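Local coordinates for sensor histidine kinase CusS (Escherichia coli, PDB 5KU5), which senses periplasmic copper and silver ions and activates the response regulator CusR by phosphorylation, at residues M37-I42 / T60-P65. Residues are numbered along the deposited sequence; the frame is centred on the assembly and turned at random.
Sequences MTLEDI and TVYHSP
Tyr62 reaches from the strand onto the helix and lays its ring against Leu39 and Glu40, a compact example of how one aromatic side chain can join an edge strand to a neighbouring helix. Followed from CB, the side chain leaves the backbone with CG anti to the backbone N (chi1 173°), which sends the ring out toward helix 32-44. Different ring atoms then meet different neighbours, both approaching obliquely and from the same side of the ring plane. CD2 lies 3.8 Å from Leu39 CD2, the single point where apolar side chains touch across the two segments. CD1 is 4.0 Å from Glu40 OE2, and CE1 comes closer, 3.6 Å from both Glu40 CG and OE2. The extended glutamate chain crosses the tyrosine at about a right angle, yet its carboxylate plane is turned only 14° from that of the ring, nearly parallel to it. In the PDC fold of this periplasmic sensor domain, strand 60-63 is the outermost on its side of the antiparallel sheet, and a classic beta bulge places both Val61 and Tyr62 opposite Leu53; a bound silver ion lies about 13 Å from the side chain of Tyr62, which is not part of that metal site. Val43 of helix 32-44 and Ile51 of strand 49-54 also touch the tyrosine, while Leu39 continues inward to Leu21 and Leu25 of helix 2-25. Toward the tip, CZ is 3.9 Å from Glu40 CG; OH lies 3.6 Å from the same CG, nearly as close to Glu40 CA, and is buried without a hydrogen-bonding partner in the model. An alanine in place of Tyr62 would remove the whole ring and is likely to open a gap between strand and helix, leaving the Leu39 methyl without its aromatic neighbour and the Glu40 chain freer to turn.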
ATOM      1  N   MET A  37       8.858  18.958   1.449  1.00 30.17           N
ATOM      2  CA  MET A  37       9.403  18.255   2.612  1.00 31.29           C
ATOM      3  C   MET A  37       8.480  17.106   3.024  1.00 30.38           C
ATOM      4  O   MET A  37       8.947  15.999   3.306  1.00 30.02           O
ATOM      5  CB  MET A  37       9.592  19.230   3.779  1.00 33.08           C
ATOM      6  CG  MET A  37      10.417  18.686   4.933  1.00 34.39           C
ATOM      7  SD  MET A  37      10.825  19.954   6.150  1.00 36.90           S
ATOM      8  CE  MET A  37      11.856  21.051   5.174  1.00 36.37           C
ATOM      9  N   THR A  38       7.175  17.380   3.046  1.00 29.50           N
ATOM     10  CA  THR A  38       6.157  16.362   3.319  1.00 29.18           C
ATOM     11  C   THR A  38       6.194  15.231   2.283  1.00 28.87           C
ATOM     12  O   THR A  38       6.134  14.059   2.649  1.00 28.80           O
ATOM     13  CB  THR A  38       4.739  16.976   3.350  1.00 28.80           C
ATOM     14  OG1 THR A  38       4.722  18.108   4.233  1.00 28.75           O
ATOM     15  CG2 THR A  38       3.704  15.954   3.813  1.00 28.52           C
ATOM     16  N   LEU A  39       6.292  15.595   1.004  1.00 29.07           N
ATOM     17  CA  LEU A  39       6.422  14.625  -0.093  1.00 29.47           C
ATOM     18  C   LEU A  39       7.604  13.682   0.128  1.00 29.80           C
ATOM     19  O   LEU A  39       7.456  12.462   0.062  1.00 29.59           O
ATOM     20  CB  LEU A  39       6.597  15.349  -1.433  1.00 29.47           C
ATOM     21  CG  LEU A  39       6.852  14.488  -2.681  1.00 29.62           C
ATOM     22  CD1 LEU A  39       5.588  13.726  -3.049  1.00 29.90           C
ATOM     23  CD2 LEU A  39       7.346  15.321  -3.857  1.00 29.37           C
ATOM     24  N   GLU A  40       8.769  14.271   0.381  1.00 30.44           N
ATOM     25  CA  GLU A  40      10.012  13.523   0.577  1.00 31.24           C
ATOM     26  C   GLU A  40       9.937  12.579   1.782  1.00 31.02           C
ATOM     27  O   GLU A  40      10.402  11.441   1.704  1.00 30.82           O
ATOM     28  CB  GLU A  40      11.186  14.498   0.724  1.00 31.94           C
ATOM     29  CG  GLU A  40      12.560  13.844   0.772  1.00 33.03           C
ATOM     30  CD  GLU A  40      13.702  14.842   0.681  1.00 33.66           C
ATOM     31  OE1 GLU A  40      14.736  14.600   1.334  1.00 34.64           O
ATOM     32  OE2 GLU A  40      13.578  15.862  -0.038  1.00 33.53           O
ATOM     33  N   ASP A  41       9.344  13.052   2.880  1.00 30.97           N
ATOM     34  CA  ASP A  41       9.139  12.234   4.082  1.00 30.76           C
ATOM     35  C   ASP A  41       8.274  11.001   3.801  1.00 30.95           C
ATOM     36  O   ASP A  41       8.599   9.902   4.252  1.00 31.32           O
ATOM     37  CB  ASP A  41       8.501  13.068   5.200  1.00 30.67           C
ATOM     38  CG  ASP A  41       8.390  12.304   6.514  1.00 30.49           C
ATOM     39  OD1 ASP A  41       9.437  11.958   7.097  1.00 30.21           O
ATOM     40  OD2 ASP A  41       7.255  12.050   6.968  1.00 30.85           O
ATOM     41  N   ILE A  42       7.185  11.194   3.060  1.00 31.01           N
ATOM     42  CA  ILE A  42       6.291  10.094   2.673  1.00 31.46           C
ATOM     43  C   ILE A  42       6.968   9.146   1.678  1.00 31.33           C
ATOM     44  O   ILE A  42       6.997   7.933   1.890  1.00 31.48           O
ATOM     45  CB  ILE A  42       4.960  10.628   2.076  1.00 31.62           C
ATOM     46  CG1 ILE A  42       4.143  11.333   3.168  1.00 31.47           C
ATOM     47  CG2 ILE A  42       4.138   9.501   1.445  1.00 31.67           C
ATOM     48  CD1 ILE A  42       3.010  12.194   2.650  1.00 31.45           C
ATOM     49  N   THR A  60      13.326  17.926 -13.642  1.00 35.69           N
ATOM     50  CA  THR A  60      13.065  17.218 -12.389  1.00 34.92           C
ATOM     51  C   THR A  60      13.465  18.056 -11.170  1.00 34.88           C
ATOM     52  O   THR A  60      14.624  18.442 -11.026  1.00 35.69           O
ATOM     53  CB  THR A  60      13.799  15.861 -12.358  1.00 33.65           C
ATOM     54  OG1 THR A  60      13.347  15.060 -13.454  1.00 32.33           O
ATOM     55  CG2 THR A  60      13.539  15.114 -11.049  1.00 33.51           C
ATOM     56  N   VAL A  61      12.487  18.333 -10.310  1.00 34.43           N
ATOM     57  CA  VAL A  61      12.703  19.049  -9.047  1.00 34.26           C
ATOM     58  C   VAL A  61      12.971  18.070  -7.899  1.00 33.68           C
ATOM     59  O   VAL A  61      13.745  18.380  -6.991  1.00 34.26           O
ATOM     60  CB  VAL A  61      11.513  20.005  -8.746  1.00 35.03           C
ATOM     61  CG1 VAL A  61      11.380  20.349  -7.261  1.00 35.56           C
ATOM     62  CG2 VAL A  61      11.677  21.280  -9.557  1.00 35.72           C
ATOM     63  N   TYR A  62      12.324  16.906  -7.930  1.00 32.95           N
ATOM     64  CA  TYR A  62      12.567  15.855  -6.946  1.00 32.15           C
ATOM     65  C   TYR A  62      12.339  14.476  -7.561  1.00 31.51           C
ATOM     66  O   TYR A  62      11.482  14.313  -8.430  1.00 31.92           O
ATOM     67  CB  TYR A  62      11.655  16.052  -5.728  1.00 32.18           C
ATOM     68  CG  TYR A  62      11.708  14.912  -4.731  1.00 32.31           C
ATOM     69  CD1 TYR A  62      12.713  14.847  -3.764  1.00 32.55           C
ATOM     70  CD2 TYR A  62      10.765  13.884  -4.770  1.00 32.52           C
ATOM     71  CE1 TYR A  62      12.769  13.795  -2.859  1.00 32.78           C
ATOM     72  CE2 TYR A  62      10.813  12.828  -3.871  1.00 32.75           C
ATOM     73  CZ  TYR A  62      11.814  12.788  -2.918  1.00 32.92           C
ATOM     74  OH  TYR A  62      11.856  11.740  -2.028  1.00 34.11           O
ATOM     75  N   HIS A  63      13.122  13.497  -7.110  1.00 30.44           N
ATOM     76  CA  HIS A  63      12.862  12.086  -7.394  1.00 30.15           C
ATOM     77  C   HIS A  63      13.299  11.214  -6.215  1.00 29.83           C
ATOM     78  O   HIS A  63      14.077  11.654  -5.367  1.00 29.63           O
ATOM     79  CB  HIS A  63      13.543  11.648  -8.698  1.00 30.14           C
ATOM     80  CG  HIS A  63      15.040  11.680  -8.649  1.00 29.92           C
ATOM     81  ND1 HIS A  63      15.794  10.579  -8.305  1.00 30.18           N
ATOM     82  CD2 HIS A  63      15.920  12.674  -8.912  1.00 29.79           C
ATOM     83  CE1 HIS A  63      17.077  10.895  -8.353  1.00 29.90           C
ATOM     84  NE2 HIS A  63      17.180  12.160  -8.716  1.00 29.95           N
ATOM     85  N   SER A  64      12.785   9.985  -6.164  1.00 29.93           N
ATOM     86  CA  SER A  64      13.047   9.065  -5.050  1.00 30.12           C
ATOM     87  C   SER A  64      14.531   8.681  -4.965  1.00 30.27           C
ATOM     88  O   SER A  64      15.188   8.545  -5.997  1.00 29.38           O
ATOM     89  CB  SER A  64      12.194   7.799  -5.180  1.00 30.03           C
ATOM     90  OG  SER A  64      10.813   8.112  -5.175  1.00 29.69           O
ATOM     91  N   PRO A  65      15.057   8.497  -3.736  1.00 30.95           N
ATOM     92  CA  PRO A  65      16.493   8.298  -3.537  1.00 31.09           C
ATOM     93  C   PRO A  65      17.017   6.889  -3.852  1.00 30.94           C
ATOM     94  O   PRO A  65      18.205   6.739  -4.141  1.00 31.46           O
ATOM     95  CB  PRO A  65      16.666   8.596  -2.048  1.00 31.34           C
ATOM     96  CG  PRO A  65      15.399   8.098  -1.445  1.00 31.46           C
ATOM     97  CD  PRO A  65      14.322   8.398  -2.458  1.00 31.60           C
TER